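Local structure of ferrichrome ABC transporter substrate-binding protein (Staphylococcus pseudintermedius, 5FLY) at residues 115-120 / 128-133. The protein probably binds ferrichrome, an iron-carrying hydroxamate siderophore, and hands it to an ABC transporter for uptake into the cell. Sequence-based numbering, arbitrary orientation.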
# COMPACT_ATOMS: atom_id res chain seq x y z
N GLU A 115 -9.27 0.67 -7.45
CA GLU A 115 -9.09 1.46 -8.68
C GLU A 115 -7.66 1.33 -9.21
O GLU A 115 -7.42 1.32 -10.40
CB GLU A 115 -9.40 2.94 -8.41
CG GLU A 115 -10.84 3.20 -7.98
CD GLU A 115 -11.09 4.64 -7.54
OE1 GLU A 115 -10.12 5.36 -7.18
OE2 GLU A 115 -12.27 5.07 -7.57
N GLN A 116 -6.71 1.26 -8.30
CA GLN A 116 -5.31 1.11 -8.67
C GLN A 116 -5.08 -0.20 -9.45
O GLN A 116 -4.43 -0.22 -10.48
CB GLN A 116 -4.44 1.18 -7.42
CG GLN A 116 -2.94 1.01 -7.62
CD GLN A 116 -2.22 1.06 -6.30
OE1 GLN A 116 -2.07 2.14 -5.71
NE2 GLN A 116 -1.83 -0.10 -5.78
N GLN A 117 -5.64 -1.29 -8.95
CA GLN A 117 -5.41 -2.58 -9.59
C GLN A 117 -6.18 -2.61 -10.91
O GLN A 117 -5.72 -3.18 -11.90
CB GLN A 117 -5.81 -3.72 -8.66
CG GLN A 117 -5.51 -5.11 -9.21
CD GLN A 117 -4.04 -5.37 -9.53
OE1 GLN A 117 -3.17 -4.57 -9.21
NE2 GLN A 117 -3.76 -6.51 -10.17
N GLU A 118 -7.32 -1.94 -10.94
CA GLU A 118 -8.05 -1.80 -12.20
C GLU A 118 -7.23 -1.05 -13.24
O GLU A 118 -7.26 -1.39 -14.42
CB GLU A 118 -9.39 -1.11 -11.97
CG GLU A 118 -10.33 -1.99 -11.15
CD GLU A 118 -11.62 -1.32 -10.73
OE1 GLU A 118 -11.66 -0.07 -10.60
OE2 GLU A 118 -12.61 -2.06 -10.54
N ALA A 119 -6.49 -0.03 -12.81
CA ALA A 119 -5.57 0.66 -13.71
C ALA A 119 -4.47 -0.28 -14.24
O ALA A 119 -4.11 -0.21 -15.40
CB ALA A 119 -4.95 1.85 -13.03
N MET A 120 -3.95 -1.15 -13.37
CA MET A 120 -2.94 -2.11 -13.81
C MET A 120 -3.53 -3.04 -14.85
O MET A 120 -2.89 -3.32 -15.85
CB MET A 120 -2.39 -2.91 -12.62
CG MET A 120 -1.77 -2.03 -11.52
SD MET A 120 -0.43 -0.95 -12.01
CE MET A 120 -1.33 0.60 -12.22
N ASP A 128 -10.52 -8.22 -17.40
CA ASP A 128 -11.33 -9.37 -16.97
C ASP A 128 -10.73 -10.03 -15.73
O ASP A 128 -11.44 -10.34 -14.77
CB ASP A 128 -11.47 -10.41 -18.09
CG ASP A 128 -12.39 -9.97 -19.21
OD1 ASP A 128 -13.20 -9.04 -19.01
OD2 ASP A 128 -12.30 -10.56 -20.31
N GLU A 129 -9.42 -10.25 -15.74
CA GLU A 129 -8.74 -10.87 -14.61
C GLU A 129 -8.93 -10.05 -13.33
O GLU A 129 -9.18 -10.59 -12.24
CB GLU A 129 -7.25 -11.06 -14.92
CG GLU A 129 -6.93 -12.17 -15.95
CD GLU A 129 -7.11 -11.77 -17.43
OE1 GLU A 129 -7.74 -10.73 -17.74
OE2 GLU A 129 -6.63 -12.53 -18.30
N VAL A 130 -8.83 -8.73 -13.45
CA VAL A 130 -8.96 -7.88 -12.27
C VAL A 130 -10.39 -7.95 -11.74
O VAL A 130 -10.61 -8.02 -10.53
CB VAL A 130 -8.57 -6.43 -12.58
CG1 VAL A 130 -8.81 -5.55 -11.36
CG2 VAL A 130 -7.10 -6.37 -13.01
N LYS A 131 -11.38 -7.94 -12.64
CA LYS A 131 -12.77 -8.07 -12.25
C LYS A 131 -13.02 -9.31 -11.39
O LYS A 131 -13.73 -9.23 -10.38
CB LYS A 131 -13.67 -8.12 -13.49
CG LYS A 131 -13.91 -6.76 -14.14
CD LYS A 131 -14.97 -6.85 -15.26
CE LYS A 131 -16.38 -7.12 -14.71
NZ LYS A 131 -16.91 -6.01 -13.82
N LYS A 132 -12.44 -10.45 -11.80
CA LYS A 132 -12.56 -11.72 -11.07
C LYS A 132 -11.85 -11.62 -9.70
O LYS A 132 -12.43 -11.97 -8.67
CB LYS A 132 -11.99 -12.89 -11.88
CG LYS A 132 -11.93 -14.22 -11.13
CD LYS A 132 -11.30 -15.34 -11.96
CE LYS A 132 -11.24 -16.63 -11.15
NZ LYS A 132 -10.81 -17.80 -11.99
N TRP A 133 -10.62 -11.13 -9.71
CA TRP A 133 -9.89 -10.91 -8.47
C TRP A 133 -10.66 -10.01 -7.51
O TRP A 133 -10.78 -10.29 -6.32
CB TRP A 133 -8.52 -10.29 -8.77
CG TRP A 133 -7.87 -9.82 -7.52
CD1 TRP A 133 -7.20 -10.59 -6.63
CD2 TRP A 133 -7.85 -8.48 -7.01
NE1 TRP A 133 -6.77 -9.82 -5.58
CE2 TRP A 133 -7.15 -8.52 -5.79
CE3 TRP A 133 -8.35 -7.26 -7.46
CZ2 TRP A 133 -6.93 -7.38 -5.01
CZ3 TRP A 133 -8.14 -6.12 -6.68
CH2 TRP A 133 -7.43 -6.19 -5.48
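The indole of Trp133 meets Gln117 at the benzo end of its ring system: CZ3 lies 3.8 Å from Gln117 CG, an oblique approach, with CB of the same glutamine hardly farther off. It is the aliphatic stem that touches the ring; the amide, its plane 65° from that of the indole, does not stack on it. In the plane of the indole, at its edge, sits the carbonyl O of Val130, one helical turn earlier. Trp137 also meets the indole, nearly parallel to it, and Tyr41 does so at a steep angle.

Val130 points toward helix 113-124 and uses both its methyls. CG1, anti to the backbone N (chi1 176°), reaches CG of Glu118 at 3.9 Å and CG of Gln117 at 4.0 Å, while CG2 touches the backbone O of Gln117 at 3.6 Å. Gln117 bends at chi2 (59°), which leads its amide off from the stem that packs on Val130 and Trp133; NE2 donates to the carbonyl O of Gly38, satisfying a buried polar group. On the Glu118 side CG and CA meet the Val130 methyl CG1, and the carboxylate forms a salt bridge with Lys134 through OE2.

No hydrogen bond links 115-120 to 128-133; the two segments illustrate how side-chain packing alone can join the arms of a hairpin locally. Their axes approach to 9.1 Å and run roughly antiparallel. The pairing is a helical hairpin: helix 113-124 of the N-terminal lobe turns back into the long helix 127-152, the interdomain backbone helix characteristic of class III solute-binding proteins.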